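PDB 3LFT: uncharacterized protein from Streptococcus pneumoniae, which binds L-tryptophan between its two lobes and is probably the substrate-binding component of an ABC transporter. Local coordinates for residues K127-N132 with G227-V232; S269-K274 with I281-S286; E152-Y157 with L163-F168; S178-M183 with D188-P193; S200-V205 with K214-S219. All coordinates share one frame; numbering follows the deposited sequence.

Interaction 1: residues K127-N132 with G227-V232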
# COMPACT_ATOMS: atom_id res chain seq x y z
N LYS A 127 8.99 -14.74 13.11
CA LYS A 127 9.29 -15.81 14.07
C LYS A 127 10.12 -16.93 13.44
O LYS A 127 10.98 -17.50 14.11
CB LYS A 127 7.99 -16.40 14.63
CG LYS A 127 7.18 -15.46 15.48
CD LYS A 127 7.80 -15.16 16.84
CE LYS A 127 7.83 -16.40 17.72
NZ LYS A 127 8.09 -16.00 19.13
N ALA A 128 9.85 -17.25 12.17
CA ALA A 128 10.54 -18.35 11.50
C ALA A 128 11.92 -17.95 10.99
O ALA A 128 12.88 -18.72 11.12
CB ALA A 128 9.69 -18.85 10.35
N LEU A 129 12.02 -16.74 10.44
CA LEU A 129 13.23 -16.32 9.76
C LEU A 129 14.28 -15.71 10.69
O LEU A 129 15.48 -15.89 10.51
CB LEU A 129 12.86 -15.36 8.61
CG LEU A 129 13.95 -14.90 7.66
CD1 LEU A 129 14.64 -16.06 6.97
CD2 LEU A 129 13.34 -13.96 6.63
N THR A 130 13.81 -14.95 11.68
CA THR A 130 14.69 -14.33 12.66
C THR A 130 14.19 -14.68 14.06
O THR A 130 13.58 -13.85 14.75
CB THR A 130 14.82 -12.80 12.48
OG1 THR A 130 13.51 -12.22 12.37
CG2 THR A 130 15.62 -12.46 11.22
N PRO A 131 14.45 -15.93 14.51
CA PRO A 131 13.92 -16.33 15.80
C PRO A 131 14.54 -15.59 16.99
O PRO A 131 13.99 -15.68 18.09
CB PRO A 131 14.26 -17.83 15.87
CG PRO A 131 15.39 -18.02 14.89
CD PRO A 131 15.12 -17.03 13.80
N ASN A 132 15.64 -14.87 16.79
CA ASN A 132 16.27 -14.09 17.87
C ASN A 132 15.65 -12.70 18.09
O ASN A 132 15.97 -12.02 19.07
CB ASN A 132 17.79 -13.98 17.65
CG ASN A 132 18.56 -13.62 18.93
OD1 ASN A 132 18.20 -14.01 20.04
ND2 ASN A 132 19.67 -12.90 18.76
N GLY A 227 16.68 -3.49 -0.17
CA GLY A 227 17.46 -3.66 1.06
C GLY A 227 16.68 -4.21 2.24
O GLY A 227 17.26 -4.44 3.31
N GLY A 228 15.38 -4.43 2.10
CA GLY A 228 14.65 -5.12 3.16
C GLY A 228 14.98 -6.60 3.16
O GLY A 228 15.47 -7.14 2.15
N LEU A 229 14.75 -7.27 4.28
CA LEU A 229 15.01 -8.69 4.41
C LEU A 229 13.91 -9.53 3.76
O LEU A 229 14.19 -10.40 2.93
CB LEU A 229 15.17 -9.05 5.88
CG LEU A 229 15.20 -10.56 6.18
CD1 LEU A 229 16.39 -11.22 5.52
CD2 LEU A 229 15.20 -10.82 7.69
N ALA A 230 12.66 -9.27 4.15
CA ALA A 230 11.56 -10.12 3.71
C ALA A 230 10.26 -9.47 4.11
O ALA A 230 10.20 -8.54 4.92
CB ALA A 230 11.67 -11.50 4.39
N SER A 231 9.18 -9.95 3.49
CA SER A 231 7.84 -9.59 3.90
C SER A 231 6.83 -10.61 3.36
O SER A 231 7.22 -11.62 2.77
CB SER A 231 7.47 -8.17 3.46
OG SER A 231 6.24 -7.78 4.05
N VAL A 232 5.55 -10.33 3.56
CA VAL A 232 4.44 -11.07 2.95
C VAL A 232 3.57 -10.01 2.30
O VAL A 232 3.14 -9.07 2.98
CB VAL A 232 3.65 -11.91 3.96
CG1 VAL A 232 2.59 -12.73 3.24
CG2 VAL A 232 4.61 -12.81 4.77
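Leu-129, the last residue of helix 119-129, meets Leu-229 and Ala-230 through a single methyl, CD2. That carbon lies 3.7 Å from Ala-230 CB and is almost as close to Leu-229 CD2, at 3.8 Å, so one branch fills the notch between two successive residues of 227-232. The two leucines reach toward each other tip to tip, each with CG anti to its own backbone nitrogen (chi1 -174° for Leu-129, 170° for Leu-229). Thr-130, where the chain leaves the helix, adds its methyl: CG2 stands 3.9 Å from Leu-229 CD2. Its hydroxyl works separately, with OG1 bonded to Tyr-217 OH and to Ile-126 O, so the polar branch of a buried side chain is satisfied while the methyl packs. Ile-281, in a loop, and Tyr-217 of strand 216-218 add to the cluster. The other side of the turn is quite different. Beyond Thr-130 the chain passes into Pro-131 and Asn-132, which are exposed and leave the apolar cluster behind. Wholly apolar packing of this kind, between the C-terminal end of a helix and the start of strand 230-233, fits the layered alpha/beta lobe of a periplasmic-binding-protein fold.

Interaction 2: residues S269-K274 with I281-S286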
# COMPACT_ATOMS: atom_id res chain seq x y z
N SER A 269 5.06 -14.71 0.46
CA SER A 269 6.29 -14.14 0.98
C SER A 269 7.19 -13.63 -0.15
O SER A 269 7.12 -14.10 -1.31
CB SER A 269 7.04 -15.14 1.84
OG SER A 269 7.46 -16.20 1.02
N VAL A 270 8.06 -12.70 0.21
CA VAL A 270 9.16 -12.25 -0.64
C VAL A 270 10.40 -12.20 0.24
O VAL A 270 10.35 -11.65 1.34
CB VAL A 270 8.83 -10.90 -1.34
CG1 VAL A 270 8.35 -9.85 -0.34
CG2 VAL A 270 10.02 -10.40 -2.16
N ILE A 271 11.48 -12.81 -0.23
CA ILE A 271 12.68 -12.97 0.56
C ILE A 271 13.88 -12.45 -0.22
O ILE A 271 14.09 -12.83 -1.38
CB ILE A 271 12.92 -14.45 0.93
CG1 ILE A 271 11.68 -15.03 1.62
CG2 ILE A 271 14.19 -14.60 1.80
CD1 ILE A 271 11.78 -16.48 1.91
N ASN A 272 14.67 -11.59 0.43
CA ASN A 272 15.89 -11.09 -0.18
C ASN A 272 17.04 -11.94 0.34
O ASN A 272 17.52 -11.76 1.46
CB ASN A 272 16.09 -9.61 0.16
CG ASN A 272 17.17 -8.97 -0.65
OD1 ASN A 272 18.23 -9.57 -0.90
ND2 ASN A 272 16.95 -7.72 -1.02
N LYS A 273 17.44 -12.88 -0.51
CA LYS A 273 18.38 -13.91 -0.12
C LYS A 273 19.73 -13.33 0.26
O LYS A 273 20.32 -13.73 1.28
CB LYS A 273 18.53 -14.95 -1.24
CG LYS A 273 19.51 -16.07 -0.91
CD LYS A 273 19.49 -17.14 -1.98
CE LYS A 273 18.61 -18.28 -1.56
NZ LYS A 273 19.03 -19.54 -2.21
N LYS A 274 20.25 -12.42 -0.57
CA LYS A 274 21.55 -11.82 -0.28
C LYS A 274 21.52 -10.98 0.99
O LYS A 274 22.45 -11.05 1.79
CB LYS A 274 22.09 -11.01 -1.46
N ILE A 281 21.86 -14.63 8.52
CA ILE A 281 20.61 -15.33 8.75
C ILE A 281 20.60 -16.63 7.93
O ILE A 281 21.11 -16.68 6.79
CB ILE A 281 19.41 -14.41 8.40
CG1 ILE A 281 19.31 -13.26 9.40
CG2 ILE A 281 18.10 -15.19 8.40
CD1 ILE A 281 18.35 -12.13 8.95
N THR A 282 20.09 -17.69 8.53
CA THR A 282 19.81 -18.91 7.80
C THR A 282 18.38 -18.81 7.32
O THR A 282 17.47 -18.48 8.09
CB THR A 282 19.94 -20.18 8.66
OG1 THR A 282 19.05 -20.10 9.78
CG2 THR A 282 21.35 -20.35 9.16
N ILE A 283 18.16 -19.06 6.04
CA ILE A 283 16.80 -19.17 5.56
C ILE A 283 16.37 -20.63 5.70
O ILE A 283 16.96 -21.49 5.06
CB ILE A 283 16.63 -18.69 4.11
CG1 ILE A 283 17.12 -17.24 3.94
CG2 ILE A 283 15.18 -18.82 3.68
CD1 ILE A 283 17.30 -16.80 2.50
N PRO A 284 15.35 -20.90 6.53
CA PRO A 284 14.92 -22.30 6.66
C PRO A 284 14.49 -22.85 5.31
O PRO A 284 13.93 -22.13 4.48
CB PRO A 284 13.72 -22.21 7.60
CG PRO A 284 13.91 -20.97 8.38
CD PRO A 284 14.61 -20.00 7.44
N GLU A 285 14.77 -24.14 5.09
CA GLU A 285 14.43 -24.81 3.84
C GLU A 285 12.95 -24.61 3.46
O GLU A 285 12.65 -24.29 2.31
CB GLU A 285 14.78 -26.30 3.90
N SER A 286 12.04 -24.78 4.42
CA SER A 286 10.60 -24.61 4.17
C SER A 286 10.24 -23.17 3.78
O SER A 286 9.39 -22.95 2.92
CB SER A 286 9.78 -25.07 5.38
OG SER A 286 10.02 -24.26 6.52
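Ile-283 lies opposite Ile-271 and Lys-273, and its side chain can be traced outward atom by atom. CB stands back from 269-274, pointing toward that segment without touching it. The branch at CG1 lies beside the backbone N (chi1 -56°), which sends the longer arm across the gap. On the way the side chain touches Leu-129 of helix 119-129. An extended chi2 of 166° then carries CD1 to the far side, where it does all the close touching: it is 3.9 Å from Ile-271 CG2 and 4.0 Å from Lys-273 CA. The corner it fills is a strand-to-helix junction. Strand 268-271 of the small mixed sheet ends at Ile-271, Asn-272 is the N-cap of helix 273-278 with OD1 bonded to Ile-275 N, and the chain returns through 281-283 to helix 285-290, whose N-cap is Pro-284. Ile-271 and Ile-283 run past one another in opposite senses, and the contact between them is CG2 to CD1. Lys-273, by contrast, crosses Ile-283 at about a right angle and offers aliphatic carbon, with CG 4.1 Å from Ile-283 CD1. Leu-288 of helix 285-290 touches both Lys-273 and Ile-283 at the partly exposed margin.

Interaction 3: residues E152-Y157 with L163-F168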
# COMPACT_ATOMS: atom_id res chain seq x y z
N GLU A 152 -2.21 -1.39 14.53
CA GLU A 152 -3.06 -2.01 15.55
C GLU A 152 -3.13 -3.53 15.34
O GLU A 152 -2.91 -4.29 16.29
CB GLU A 152 -4.48 -1.42 15.53
CG GLU A 152 -4.58 0.03 16.00
CD GLU A 152 -5.92 0.66 15.66
OE1 GLU A 152 -6.74 0.02 14.95
OE2 GLU A 152 -6.16 1.81 16.09
N GLU A 153 -3.42 -3.97 14.11
CA GLU A 153 -3.59 -5.39 13.84
C GLU A 153 -2.28 -6.15 14.01
O GLU A 153 -2.24 -7.24 14.57
CB GLU A 153 -4.18 -5.59 12.43
CG GLU A 153 -5.62 -5.11 12.29
CD GLU A 153 -6.26 -5.51 10.97
OE1 GLU A 153 -5.77 -6.46 10.31
OE2 GLU A 153 -7.27 -4.86 10.61
N PHE A 154 -1.19 -5.57 13.51
CA PHE A 154 0.12 -6.20 13.63
C PHE A 154 0.54 -6.35 15.09
O PHE A 154 1.02 -7.39 15.48
CB PHE A 154 1.16 -5.43 12.79
CG PHE A 154 2.55 -6.03 12.85
CD1 PHE A 154 2.93 -7.02 11.95
CD2 PHE A 154 3.48 -5.60 13.80
CE1 PHE A 154 4.22 -7.55 11.99
CE2 PHE A 154 4.77 -6.11 13.84
CZ PHE A 154 5.13 -7.12 12.93
N LYS A 155 0.33 -5.31 15.87
CA LYS A 155 0.69 -5.34 17.29
C LYS A 155 -0.06 -6.46 18.01
O LYS A 155 0.50 -7.18 18.83
CB LYS A 155 0.43 -3.97 17.92
CG LYS A 155 0.97 -3.77 19.31
CD LYS A 155 0.68 -2.34 19.78
CE LYS A 155 0.90 -2.16 21.28
NZ LYS A 155 2.33 -2.25 21.67
N ALA A 156 -1.34 -6.61 17.70
CA ALA A 156 -2.14 -7.64 18.35
C ALA A 156 -1.60 -9.05 18.05
O ALA A 156 -1.41 -9.87 18.95
CB ALA A 156 -3.61 -7.51 17.98
N TYR A 157 -1.30 -9.31 16.78
CA TYR A 157 -0.73 -10.61 16.39
C TYR A 157 0.66 -10.84 16.95
O TYR A 157 0.98 -11.95 17.40
CB TYR A 157 -0.70 -10.75 14.87
CG TYR A 157 -2.02 -11.20 14.30
CD1 TYR A 157 -2.54 -12.46 14.61
CD2 TYR A 157 -2.75 -10.36 13.46
CE1 TYR A 157 -3.75 -12.87 14.09
CE2 TYR A 157 -3.98 -10.77 12.94
CZ TYR A 157 -4.47 -12.03 13.26
OH TYR A 157 -5.68 -12.45 12.76
N LEU A 163 6.09 -11.46 20.83
CA LEU A 163 6.94 -10.34 20.44
C LEU A 163 6.41 -9.05 21.05
O LEU A 163 5.26 -8.97 21.46
CB LEU A 163 6.96 -10.21 18.91
CG LEU A 163 7.58 -11.39 18.16
CD1 LEU A 163 7.25 -11.30 16.69
CD2 LEU A 163 9.09 -11.42 18.36
N THR A 164 7.27 -8.03 21.12
CA THR A 164 6.86 -6.70 21.56
C THR A 164 7.02 -5.72 20.40
O THR A 164 7.96 -5.82 19.60
CB THR A 164 7.70 -6.23 22.77
OG1 THR A 164 7.50 -7.13 23.87
CG2 THR A 164 7.29 -4.82 23.22
N VAL A 165 6.06 -4.81 20.28
CA VAL A 165 6.08 -3.80 19.22
C VAL A 165 6.09 -2.43 19.88
O VAL A 165 5.24 -2.12 20.73
CB VAL A 165 4.87 -3.90 18.27
CG1 VAL A 165 4.90 -2.79 17.23
CG2 VAL A 165 4.81 -5.26 17.60
N GLU A 166 7.11 -1.66 19.53
CA GLU A 166 7.21 -0.25 19.92
C GLU A 166 6.96 0.57 18.67
O GLU A 166 7.50 0.27 17.59
CB GLU A 166 8.59 0.08 20.49
CG GLU A 166 8.74 1.50 21.05
CD GLU A 166 9.95 1.68 21.98
OE1 GLU A 166 10.09 2.78 22.55
OE2 GLU A 166 10.75 0.72 22.12
N THR A 167 6.15 1.62 18.80
CA THR A 167 5.78 2.44 17.63
C THR A 167 6.67 3.67 17.46
O THR A 167 7.03 4.32 18.44
CB THR A 167 4.30 2.83 17.68
OG1 THR A 167 4.02 3.52 18.91
CG2 THR A 167 3.43 1.59 17.59
N PHE A 168 7.03 3.95 16.21
CA PHE A 168 7.85 5.08 15.83
C PHE A 168 7.18 5.75 14.64
O PHE A 168 7.53 5.51 13.48
CB PHE A 168 9.29 4.66 15.52
CG PHE A 168 10.00 4.07 16.70
CD1 PHE A 168 10.76 4.88 17.55
CD2 PHE A 168 9.90 2.70 16.98
CE1 PHE A 168 11.42 4.33 18.64
CE2 PHE A 168 10.54 2.15 18.07
CZ PHE A 168 11.30 2.96 18.91
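Val-165 is held from two directions, by Phe-154 and Lys-155, consecutive residues of one helix. The apolar contacts come first. Val-165 CG2 sits 3.9 Å from Phe-154 CE2 and 4.0 Å from Phe-154 CD2, approaching that side of the ring at a slant. With CG1 anti to the backbone N (chi1 177°), Val-165 leaves CG2 beside that nitrogen and facing the ring. The lysine contributes its hydrocarbon part as well: Lys-155 CG lies 4.0 Å from Val-165 CB, and the aliphatic chain crosses the valine at a slant before its charged end is reached. The polar contact is a weak hydrogen bond from Lys-155 NZ to Val-165 O, 3.1 Å long. Three extended torsions carry the lysine outward, and a bend at chi4 (69°) swings the ammonium back onto the carbonyl. Thr-164, Glu-166 and Phe-168 make the backbone bonds to strand 135-141 and, for Thr-164, also to Lys-134 just before it, which leaves Val-165 O on the outer edge of the sheet, where a side-chain donor can reach it. The residues belong to the beta-alpha-beta crossover of strand 135-141, helix 145-160 and strand 164-170. Within it, Val-165 also rests on Ala-138 and Ala-158, while Phe-154 continues inward over Ile-136, stacks with Trp-191, and meets Val-123 and Ile-126 of helix 119-129.

Interaction 4: residues S178-M183 with D188-P193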
# COMPACT_ATOMS: atom_id res chain seq x y z
N SER A 178 16.44 10.32 11.27
CA SER A 178 16.69 10.47 12.70
C SER A 178 15.89 9.44 13.51
O SER A 178 16.37 8.93 14.52
CB SER A 178 16.39 11.90 13.17
OG SER A 178 15.03 12.22 12.96
N THR A 179 14.69 9.11 13.04
CA THR A 179 13.86 8.13 13.73
C THR A 179 14.49 6.75 13.61
O THR A 179 14.52 5.99 14.59
CB THR A 179 12.41 8.13 13.22
OG1 THR A 179 11.82 9.41 13.50
CG2 THR A 179 11.59 7.07 13.89
N VAL A 180 14.99 6.41 12.43
CA VAL A 180 15.66 5.12 12.27
C VAL A 180 16.84 5.02 13.23
O VAL A 180 17.03 3.97 13.88
CB VAL A 180 16.08 4.84 10.80
CG1 VAL A 180 16.99 3.58 10.72
CG2 VAL A 180 14.86 4.65 9.93
N THR A 181 17.62 6.09 13.34
CA THR A 181 18.78 6.07 14.22
C THR A 181 18.38 5.79 15.67
O THR A 181 18.98 4.95 16.34
CB THR A 181 19.57 7.38 14.09
OG1 THR A 181 20.10 7.47 12.77
CG2 THR A 181 20.72 7.42 15.09
N VAL A 182 17.33 6.48 16.14
CA VAL A 182 16.82 6.27 17.49
C VAL A 182 16.28 4.84 17.69
O VAL A 182 16.65 4.14 18.64
CB VAL A 182 15.72 7.32 17.85
CG1 VAL A 182 15.04 6.97 19.18
CG2 VAL A 182 16.30 8.72 17.86
N MSE A 183 15.42 4.41 16.78
CA MSE A 183 14.75 3.14 16.97
C MSE A 183 15.71 1.96 16.94
O MSE A 183 15.49 0.99 17.64
CB MSE A 183 13.61 2.95 15.97
CG MSE A 183 14.05 2.61 14.56
SE MSE A 183 12.62 2.80 13.29
CE MSE A 183 11.49 1.32 13.83
N ASP A 188 15.01 -4.87 17.82
CA ASP A 188 15.77 -5.90 17.13
C ASP A 188 15.50 -5.96 15.64
O ASP A 188 16.30 -6.49 14.89
CB ASP A 188 15.46 -7.27 17.74
CG ASP A 188 15.79 -7.33 19.21
OD1 ASP A 188 16.85 -6.79 19.61
OD2 ASP A 188 14.98 -7.92 19.96
N ALA A 189 14.35 -5.42 15.23
CA ALA A 189 13.94 -5.46 13.84
C ALA A 189 13.03 -4.29 13.58
O ALA A 189 12.36 -3.81 14.50
CB ALA A 189 13.21 -6.78 13.53
N ILE A 190 13.02 -3.85 12.33
CA ILE A 190 12.13 -2.76 11.88
C ILE A 190 11.05 -3.38 11.03
O ILE A 190 11.36 -4.17 10.14
CB ILE A 190 12.90 -1.70 11.06
CG1 ILE A 190 14.00 -1.04 11.90
CG2 ILE A 190 11.93 -0.64 10.48
CD1 ILE A 190 15.03 -0.30 11.05
N TRP A 191 9.79 -3.05 11.31
CA TRP A 191 8.65 -3.43 10.48
C TRP A 191 7.98 -2.19 9.92
O TRP A 191 7.82 -1.18 10.62
CB TRP A 191 7.66 -4.28 11.28
CG TRP A 191 6.37 -4.57 10.59
CD1 TRP A 191 6.15 -5.52 9.64
CD2 TRP A 191 5.14 -3.89 10.79
NE1 TRP A 191 4.82 -5.47 9.22
CE2 TRP A 191 4.18 -4.49 9.94
CE3 TRP A 191 4.73 -2.85 11.65
CZ2 TRP A 191 2.85 -4.06 9.89
CZ3 TRP A 191 3.39 -2.42 11.59
CH2 TRP A 191 2.47 -3.03 10.73
N VAL A 192 7.63 -2.25 8.64
CA VAL A 192 6.97 -1.12 7.96
C VAL A 192 5.67 -1.63 7.37
O VAL A 192 5.70 -2.60 6.61
CB VAL A 192 7.82 -0.54 6.82
CG1 VAL A 192 7.12 0.67 6.19
CG2 VAL A 192 9.20 -0.12 7.33
N PRO A 193 4.52 -1.02 7.70
CA PRO A 193 3.26 -1.41 7.08
C PRO A 193 3.19 -0.96 5.62
O PRO A 193 4.18 -0.42 5.07
CB PRO A 193 2.20 -0.72 7.95
CG PRO A 193 2.89 0.42 8.57
CD PRO A 193 4.36 0.06 8.69
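Ile-190 makes the whole of the strand's side of the contact with Met-183 and Val-180. At the start of 188-193, Asp-188 ties the chain to the beginning of strand 135-141, its OD2 accepting from the backbone N of both Lys-134 and Thr-135. Ala-189 then opens the strand with its CB turned away from helix 176-183. Ile-190 points the other way, toward the helix. Its CG1 and CG2 straddle the terminal methyl of Met-183, deposited as selenomethionine: in the conformer described, Met-183 CE lies 3.9 Å from Ile-190 CG2 and equally far from CG1. A bend at chi3 (-69°) brings that methyl round to the strand, and the two side chains cross at about a right angle. Ile-190 CD1 reaches back toward the preceding turn of the helix, a looser 4.4 Å from Val-180 CG1. Trp-191 turns to the opposite side of the sheet, where NE1 bonds to Gln-122 OE1 and Pro-193 N sits over one face of the ring, near its rim. Val-192 O receives the hydroxyl OG of Ser-219. Across the contact itself no hydrogen bond forms. Cohesion there is dispersive; two conformers of Met-183 are deposited, and the contact through CE is described for one of them.

Interaction 5: residues S200-V205 with K214-S219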
# COMPACT_ATOMS: atom_id res chain seq x y z
N SER A 200 7.87 5.89 -0.00
CA SER A 200 8.46 6.95 -0.81
C SER A 200 9.86 7.34 -0.34
O SER A 200 10.63 7.89 -1.12
CB SER A 200 7.52 8.17 -0.83
OG SER A 200 7.60 8.89 0.38
N GLY A 201 10.17 7.06 0.93
CA GLY A 201 11.50 7.37 1.47
C GLY A 201 12.27 6.14 1.87
O GLY A 201 13.17 6.23 2.71
N PHE A 202 11.95 4.98 1.29
CA PHE A 202 12.53 3.74 1.80
C PHE A 202 14.06 3.62 1.69
O PHE A 202 14.70 3.08 2.59
CB PHE A 202 11.82 2.49 1.28
CG PHE A 202 12.24 1.25 2.01
CD1 PHE A 202 11.86 1.05 3.34
CD2 PHE A 202 13.09 0.32 1.40
CE1 PHE A 202 12.30 -0.06 4.04
CE2 PHE A 202 13.52 -0.80 2.12
CZ PHE A 202 13.12 -0.97 3.42
N PRO A 203 14.67 4.13 0.60
CA PRO A 203 16.14 4.08 0.58
C PRO A 203 16.79 4.80 1.76
O PRO A 203 17.89 4.43 2.17
CB PRO A 203 16.49 4.72 -0.77
CG PRO A 203 15.30 4.32 -1.64
CD PRO A 203 14.11 4.49 -0.72
N THR A 204 16.10 5.78 2.36
CA THR A 204 16.61 6.48 3.55
C THR A 204 16.61 5.55 4.76
O THR A 204 17.52 5.60 5.59
CB THR A 204 15.78 7.73 3.85
OG1 THR A 204 15.87 8.60 2.72
CG2 THR A 204 16.28 8.46 5.09
N VAL A 205 15.59 4.69 4.86
CA VAL A 205 15.56 3.69 5.92
C VAL A 205 16.77 2.76 5.78
O VAL A 205 17.48 2.49 6.76
CB VAL A 205 14.26 2.85 5.89
CG1 VAL A 205 14.27 1.82 7.01
CG2 VAL A 205 13.01 3.74 6.00
N LYS A 214 20.06 -4.08 11.57
CA LYS A 214 18.85 -4.74 12.04
C LYS A 214 18.11 -5.23 10.82
O LYS A 214 18.08 -4.54 9.80
CB LYS A 214 17.93 -3.77 12.78
CG LYS A 214 18.56 -3.06 13.95
CD LYS A 214 19.35 -4.02 14.81
CE LYS A 214 20.21 -3.25 15.78
NZ LYS A 214 20.73 -4.15 16.82
N PRO A 215 17.47 -6.40 10.89
CA PRO A 215 16.63 -6.78 9.75
C PRO A 215 15.42 -5.87 9.60
O PRO A 215 14.83 -5.45 10.61
CB PRO A 215 16.17 -8.19 10.12
CG PRO A 215 16.32 -8.27 11.59
CD PRO A 215 17.49 -7.42 11.95
N ILE A 216 15.05 -5.59 8.36
CA ILE A 216 13.87 -4.79 8.03
C ILE A 216 12.85 -5.70 7.36
O ILE A 216 13.19 -6.44 6.41
CB ILE A 216 14.21 -3.62 7.09
CG1 ILE A 216 15.36 -2.78 7.64
CG2 ILE A 216 12.99 -2.73 6.89
CD1 ILE A 216 16.01 -1.90 6.55
N TYR A 217 11.62 -5.65 7.85
CA TYR A 217 10.50 -6.38 7.26
C TYR A 217 9.48 -5.36 6.72
O TYR A 217 8.52 -5.00 7.42
CB TYR A 217 9.84 -7.26 8.31
CG TYR A 217 10.62 -8.49 8.72
CD1 TYR A 217 10.42 -9.69 8.04
CD2 TYR A 217 11.53 -8.48 9.78
CE1 TYR A 217 11.08 -10.85 8.43
CE2 TYR A 217 12.22 -9.65 10.16
CZ TYR A 217 11.98 -10.81 9.47
OH TYR A 217 12.62 -11.98 9.84
N PRO A 218 9.69 -4.88 5.48
CA PRO A 218 8.85 -3.79 4.95
C PRO A 218 7.80 -4.36 4.01
O PRO A 218 8.11 -5.22 3.17
CB PRO A 218 9.86 -2.93 4.20
CG PRO A 218 10.87 -3.95 3.64
CD PRO A 218 10.84 -5.16 4.59
N SER A 219 6.56 -3.88 4.13
CA SER A 219 5.40 -4.49 3.45
C SER A 219 5.24 -4.14 1.98
O SER A 219 4.16 -3.70 1.55
CB SER A 219 4.13 -4.17 4.24
OG SER A 219 4.25 -4.62 5.57
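Phe-202 and Val-205, three residues apart at the beginning of 202-208, face Ile-216 and Pro-218, alternate residues of strand 216-218. The CA atoms of Phe-202 and Pro-218 are 9.0 Å apart and those of Val-205 and Ile-216 8.9 Å, so the pairs match in opposite chain order at an even spacing. Gly-201 is where the chain leaves the preceding helix, 196-200, and a bond of 3.0 Å from Thr-204 N to Gly-201 O lies within this turn of chain. Phe-202 does most of the packing. With its ring carried anti to the backbone N (chi1 -169°), it drives CE1 and CZ between the two strand residues. Ile-216 CG2 comes to the ring edge, in its plane, 3.9 Å from Phe-202 CZ. Pro-218 crosses the phenylalanine at about a right angle and is nearer still: its CG lies 3.7 Å from Phe-202 CZ and its CB 3.8 Å from CE1. The other arm of the isoleucine serves the valine, with Ile-216 CD1 4.1 Å from Val-205 CG1. Strand 216-218 is one of the two outermost strands of the four-stranded parallel sheet and bonds to strand 189-192, while helix 202-208 covers the face to which Ile-216 and Pro-218 point. Met-223 of helix 221-224 touches both Phe-202 and Pro-218, and Val-205 packs on Ile-176 and Val-180 of helix 176-183.

Interactions 3, 4 and 5 are built on one parallel sheet, and interactions 1 and 2 on the small mixed sheet beside it. Between interactions 4 and 5, whose centres are 8 Å apart, Ile-190 O and Tyr-217 N lie 2.7 Å apart, a probable strand-to-strand bond. Leu-229 N and Ile-216 O, 2.8 Å apart, similarly join interaction 1 to interaction 5, and Leu-229 O and Asn-272 N, at the same separation, join it to interaction 2. Interaction 3 meets interaction 4 where Phe-168 packs on Met-183. The bound tryptophan lies about 8 Å from the side chain of Pro-218 and about 14 Å from that of Ile-190, so Pro-218 stands nearer the ligand than Ile-190.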